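Local coordinates for subdomain of Desmoplakin Carboxy-Terminal domain (DPCT) (Homo sapiens, PDB 1LM5), which binds intermediate filaments as a plakin-repeat fragment of desmoplakin, consistent with anchoring them at desmosomes, at residues Ser9-Ile14 with Gly191-Glu196; Ser24-Ile29 with Arg41-Gln46. One frame throughout, in Å; residues are numbered along the deposited sequence.

Contact 1 of 2, residues Ser9-Ile14 with Gly191-Glu196; sequences SPIAAI and GLRLLE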
loop_
_atom_site.group_PDB
_atom_site.type_symbol
_atom_site.label_atom_id
_atom_site.label_comp_id
_atom_site.label_asym_id
_atom_site.label_seq_id
_atom_site.Cartn_x
_atom_site.Cartn_y
_atom_site.Cartn_z
ATOM N N SER B 9 -5.037 -0.612 -11.137
ATOM C CA SER B 9 -3.703 -0.048 -11.067
ATOM C C SER B 9 -3.707 1.259 -11.843
ATOM O O SER B 9 -4.501 1.442 -12.768
ATOM C CB SER B 9 -2.725 -1.003 -11.733
ATOM O OG SER B 9 -3.211 -1.321 -13.032
ATOM N N PRO B 10 -2.823 2.195 -11.472
ATOM C CA PRO B 10 -2.797 3.456 -12.208
ATOM C C PRO B 10 -2.266 3.197 -13.619
ATOM O O PRO B 10 -1.512 2.244 -13.854
ATOM C CB PRO B 10 -1.809 4.311 -11.413
ATOM C CG PRO B 10 -1.846 3.730 -10.036
ATOM C CD PRO B 10 -1.917 2.243 -10.309
ATOM N N ILE B 11 -2.677 4.029 -14.558
ATOM C CA ILE B 11 -2.181 3.905 -15.915
ATOM C C ILE B 11 -0.691 4.157 -15.776
ATOM O O ILE B 11 -0.273 5.166 -15.211
ATOM C CB ILE B 11 -2.831 4.950 -16.803
ATOM C CG1 ILE B 11 -4.319 4.607 -16.938
ATOM C CG2 ILE B 11 -2.136 5.015 -18.156
ATOM C CD1 ILE B 11 -5.142 5.686 -17.558
ATOM N N ALA B 12 0.113 3.235 -16.289
ATOM C CA ALA B 12 1.552 3.338 -16.154
ATOM C C ALA B 12 2.259 4.008 -17.303
ATOM O O ALA B 12 3.226 4.738 -17.102
ATOM C CB ALA B 12 2.138 1.948 -15.959
ATOM N N ALA B 13 1.781 3.753 -18.510
ATOM C CA ALA B 13 2.432 4.287 -19.675
ATOM C C ALA B 13 1.517 4.351 -20.876
ATOM O O ALA B 13 0.317 4.101 -20.790
ATOM C CB ALA B 13 3.659 3.451 -19.994
ATOM N N ILE B 14 2.131 4.631 -22.011
ATOM C CA ILE B 14 1.421 4.816 -23.252
ATOM C C ILE B 14 1.743 3.759 -24.281
ATOM O O ILE B 14 2.865 3.278 -24.354
ATOM C CB ILE B 14 1.812 6.175 -23.828
ATOM C CG1 ILE B 14 1.444 7.264 -22.822
ATOM C CG2 ILE B 14 1.161 6.387 -25.179
ATOM C CD1 ILE B 14 -0.037 7.408 -22.622
ATOM N N GLY B 191 2.046 -6.553 -16.762
ATOM C CA GLY B 191 0.861 -6.263 -15.984
ATOM C C GLY B 191 0.660 -4.757 -15.935
ATOM O O GLY B 191 -0.267 -4.269 -15.294
ATOM N N LEU B 192 1.532 -4.021 -16.619
ATOM C CA LEU B 192 1.455 -2.563 -16.654
ATOM C C LEU B 192 0.286 -2.069 -17.487
ATOM O O LEU B 192 0.041 -2.549 -18.595
ATOM C CB LEU B 192 2.752 -1.979 -17.214
ATOM C CG LEU B 192 3.971 -2.084 -16.306
ATOM C CD1 LEU B 192 5.210 -1.584 -17.044
ATOM C CD2 LEU B 192 3.725 -1.257 -15.048
ATOM N N ARG B 193 -0.424 -1.085 -16.949
ATOM C CA ARG B 193 -1.580 -0.537 -17.630
ATOM C C ARG B 193 -1.168 0.558 -18.585
ATOM O O ARG B 193 -0.524 1.531 -18.193
ATOM C CB ARG B 193 -2.567 -0.006 -16.605
ATOM C CG ARG B 193 -3.904 0.375 -17.160
ATOM C CD ARG B 193 -4.878 0.571 -15.998
ATOM N NE ARG B 193 -5.026 -0.666 -15.241
ATOM C CZ ARG B 193 -5.778 -1.694 -15.626
ATOM N NH1 ARG B 193 -6.468 -1.639 -16.755
ATOM N NH2 ARG B 193 -5.817 -2.789 -14.884
ATOM N N LEU B 194 -1.550 0.390 -19.847
ATOM C CA LEU B 194 -1.201 1.341 -20.890
ATOM C C LEU B 194 -2.427 1.977 -21.507
ATOM O O LEU B 194 -3.485 1.358 -21.588
ATOM C CB LEU B 194 -0.432 0.647 -22.018
ATOM C CG LEU B 194 0.711 -0.303 -21.666
ATOM C CD1 LEU B 194 1.447 -0.697 -22.947
ATOM C CD2 LEU B 194 1.655 0.368 -20.688
ATOM N N LEU B 195 -2.259 3.216 -21.946
ATOM C CA LEU B 195 -3.317 3.952 -22.611
ATOM C C LEU B 195 -2.830 4.134 -24.039
ATOM O O LEU B 195 -1.712 4.608 -24.251
ATOM C CB LEU B 195 -3.490 5.327 -21.987
ATOM C CG LEU B 195 -4.830 5.719 -21.390
ATOM C CD1 LEU B 195 -4.839 7.226 -21.167
ATOM C CD2 LEU B 195 -5.962 5.278 -22.299
ATOM N N GLU B 196 -3.645 3.757 -25.018
ATOM C CA GLU B 196 -3.242 3.926 -26.403
ATOM C C GLU B 196 -3.236 5.403 -26.795
ATOM O O GLU B 196 -4.033 6.193 -26.293
ATOM C CB GLU B 196 -4.178 3.158 -27.329
ATOM C CG GLU B 196 -4.041 1.664 -27.201
ATOM C CD GLU B 196 -4.935 0.913 -28.172
ATOM O OE1 GLU B 196 -4.918 -0.335 -28.134
ATOM O OE2 GLU B 196 -5.648 1.565 -28.967
HETATM O O HOH W 1 -0.041 -0.141 -14.290
#
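Arg193 reaches across to Ser9 with its side chain bent at chi3 (-61°), which turns NE toward the hydroxyl. NE donates to Ser9 OG at 2.9 Å; the oxygen lies at the edge of the guanidinium, close to its plane, and the N-H points almost straight at it (161°). Ser184 takes a second bond from NH1, so the guanidinium is held at two points. Ile11 crosses the arginine chain at about a right angle and puts its tip, CD1, 3.8 Å from Leu195 CG. The two backbones form the central parallel pair of a four-stranded mixed sheet, which brings the N-terminal end of this plakin-repeat fragment against the last strand of its ordered chain. The pairing starts irregularly: Arg193 O accepts from two successive amides, Ala12 N at a short 2.6 Å and Ala13 N at 3.2 Å, and only beyond them does Leu195 N bond to Ala13 O at 3.0 Å. Just before this fork, a bridging water accepts from Arg193 N and donates to Pro10 O. Side chains then divide between the two faces. Ala13 CB meets Leu194 CD2 at 3.7 Å on the face where Lys22 also touches both, whereas Ile14, crossing Leu195, sets CD1 4.1 Å from Leu195 CB on the other. Ala180 of helix 177-183 packs on Ile11 and Leu195.

Contact 2 of 2, residues Ser24-Ile29 with Arg41-Gln46; sequences SITEGI and RLLEAQ
Helices 25-29 and 41-46 run nearly antiparallel (170°) with axes no closer than 10.8 Å, and Ile25 and Leu43 make their nearest backbone approach, CA to CA 7.3 Å. Ile25 carries most of the contact, its two branches serving different partners. CG1 is anti to the carbonyl carbon (chi1 -72°), and the extended chi2 (162°) sends CD1 on to the CB of Leu42 at 3.5 Å, a tight carbon contact. CG2, the short branch, meets Leu43 CD2 at 3.6 Å. Leu43 slides past Ile25 in the opposite direction, and its other methyl, CD1, lies 3.6 Å from Ile25 CD1, so both leucine methyls touch the isoleucine. Gln46 comes tip to tip with Ile25, NE2 standing 3.5 Å from the same CD1. That amide is buried but has polar partners: NE2 donates to the carbonyls of Ile11 and Ala12, while OE1 accepts from Ile53 N. Thr26, beside Leu43, turns its hydroxyl to Val71 O. No hydrogen bond joins the two segments; at the start of the first helix, Ser24 OG caps it by accepting from Glu27 N at 2.9 Å. Leu80 of helix 74-88 and Tyr177 of helix 177-183 pack against Leu43 and Leu42, respectively. With the antiparallel strands 11-16 and 21-23 that precede them, the helices make a β-hairpin followed by two antiparallel helices, as in the plakin-repeat motif.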
loop_
_atom_site.group_PDB
_atom_site.type_symbol
_atom_site.label_atom_id
_atom_site.label_comp_id
_atom_site.label_asym_id
_atom_site.label_seq_id
_atom_site.Cartn_x
_atom_site.Cartn_y
_atom_site.Cartn_z
ATOM N N SER B 24 6.850 5.969 -22.474
ATOM C CA SER B 24 6.468 6.639 -21.242
ATOM C C SER B 24 5.473 7.728 -21.590
ATOM O O SER B 24 5.323 8.127 -22.751
ATOM C CB SER B 24 7.678 7.288 -20.586
ATOM O OG SER B 24 8.118 8.375 -21.387
ATOM N N ILE B 25 4.792 8.218 -20.573
ATOM C CA ILE B 25 3.846 9.291 -20.769
ATOM C C ILE B 25 4.628 10.486 -21.315
ATOM O O ILE B 25 4.194 11.162 -22.240
ATOM C CB ILE B 25 3.184 9.630 -19.435
ATOM C CG1 ILE B 25 2.230 8.493 -19.062
ATOM C CG2 ILE B 25 2.429 10.946 -19.518
ATOM C CD1 ILE B 25 1.849 8.475 -17.596
ATOM N N THR B 26 5.791 10.726 -20.731
ATOM C CA THR B 26 6.651 11.825 -21.156
ATOM C C THR B 26 6.961 11.717 -22.648
ATOM O O THR B 26 6.854 12.695 -23.394
ATOM C CB THR B 26 7.953 11.808 -20.336
ATOM O OG1 THR B 26 7.621 12.059 -18.972
ATOM C CG2 THR B 26 8.932 12.880 -20.813
ATOM N N GLU B 27 7.330 10.522 -23.091
ATOM C CA GLU B 27 7.646 10.331 -24.494
ATOM C C GLU B 27 6.397 10.586 -25.336
ATOM O O GLU B 27 6.480 11.135 -26.441
ATOM C CB GLU B 27 8.184 8.917 -24.723
ATOM C CG GLU B 27 8.591 8.653 -26.170
ATOM C CD GLU B 27 9.662 9.613 -26.662
ATOM O OE1 GLU B 27 9.839 9.715 -27.889
ATOM O OE2 GLU B 27 10.332 10.260 -25.830
ATOM N N GLY B 28 5.234 10.208 -24.803
ATOM C CA GLY B 28 3.994 10.420 -25.528
ATOM C C GLY B 28 3.803 11.909 -25.749
ATOM O O GLY B 28 3.402 12.354 -26.826
ATOM N N ILE B 29 4.088 12.686 -24.712
ATOM C CA ILE B 29 3.980 14.131 -24.818
ATOM C C ILE B 29 4.964 14.597 -25.890
ATOM O O ILE B 29 4.593 15.299 -26.828
ATOM C CB ILE B 29 4.348 14.816 -23.493
ATOM C CG1 ILE B 29 3.370 14.383 -22.398
ATOM C CG2 ILE B 29 4.303 16.344 -23.659
ATOM C CD1 ILE B 29 3.703 14.985 -21.055
ATOM N N ARG B 41 -1.334 14.989 -15.964
ATOM C CA ARG B 41 -2.311 14.397 -15.079
ATOM C C ARG B 41 -2.130 12.914 -14.946
ATOM O O ARG B 41 -2.341 12.376 -13.873
ATOM C CB ARG B 41 -3.707 14.771 -15.539
ATOM C CG ARG B 41 -3.929 16.224 -15.222
ATOM C CD ARG B 41 -5.139 16.828 -15.843
ATOM N NE ARG B 41 -5.146 18.234 -15.467
ATOM C CZ ARG B 41 -6.083 19.102 -15.820
ATOM N NH1 ARG B 41 -7.108 18.714 -16.570
ATOM N NH2 ARG B 41 -5.991 20.359 -15.405
ATOM N N LEU B 42 -1.715 12.243 -16.016
ATOM C CA LEU B 42 -1.492 10.809 -15.892
ATOM C C LEU B 42 -0.325 10.626 -14.936
ATOM O O LEU B 42 -0.310 9.685 -14.149
ATOM C CB LEU B 42 -1.154 10.178 -17.236
ATOM C CG LEU B 42 -2.344 10.178 -18.192
ATOM C CD1 LEU B 42 -1.902 9.631 -19.529
ATOM C CD2 LEU B 42 -3.480 9.366 -17.606
ATOM N N LEU B 43 0.651 11.530 -15.018
ATOM C CA LEU B 43 1.821 11.466 -14.140
ATOM C C LEU B 43 1.403 11.829 -12.717
ATOM O O LEU B 43 1.924 11.275 -11.759
ATOM C CB LEU B 43 2.919 12.436 -14.596
ATOM C CG LEU B 43 4.075 12.032 -15.521
ATOM C CD1 LEU B 43 4.131 10.531 -15.701
ATOM C CD2 LEU B 43 3.960 12.762 -16.825
ATOM N N GLU B 44 0.475 12.769 -12.573
ATOM C CA GLU B 44 0.027 13.132 -11.231
ATOM C C GLU B 44 -0.610 11.916 -10.597
ATOM O O GLU B 44 -0.378 11.621 -9.436
ATOM C CB GLU B 44 -1.000 14.261 -11.279
ATOM C CG GLU B 44 -0.435 15.578 -11.749
ATOM C CD GLU B 44 -1.504 16.630 -11.889
ATOM O OE1 GLU B 44 -2.673 16.256 -12.123
ATOM O OE2 GLU B 44 -1.169 17.824 -11.782
ATOM N N ALA B 45 -1.414 11.208 -11.377
ATOM C CA ALA B 45 -2.084 10.023 -10.873
ATOM C C ALA B 45 -1.052 9.054 -10.306
ATOM O O ALA B 45 -1.320 8.351 -9.338
ATOM C CB ALA B 45 -2.882 9.359 -11.981
ATOM N N GLN B 46 0.134 9.034 -10.903
ATOM C CA GLN B 46 1.177 8.143 -10.430
ATOM C C GLN B 46 1.828 8.745 -9.206
ATOM O O GLN B 46 1.968 8.087 -8.188
ATOM C CB GLN B 46 2.222 7.932 -11.517
ATOM C CG GLN B 46 1.644 7.381 -12.792
ATOM C CD GLN B 46 2.715 7.142 -13.811
ATOM O OE1 GLN B 46 3.824 7.634 -13.663
ATOM N NE2 GLN B 46 2.396 6.387 -14.860
#

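Overall arrangement
The two contacts lie side by side, their centres about 10 Å apart. In chain order, strand 11-16 comes first, then helices 25-30 and 36-47, and finally strand 193-197, so both helices of contact 2 belong to the chain between the paired strands of contact 1. Strand 21-23, next to 11-16 in the sheet, leads directly into helix 25-30. Both contacts are buried and touch each other: Ile14 CG1 packs 3.8 Å from Ile25 CA, and Gln46 is a second point of meeting. Strands from near both ends of the ordered chain thus pair in the sheet, against which the two helices pack.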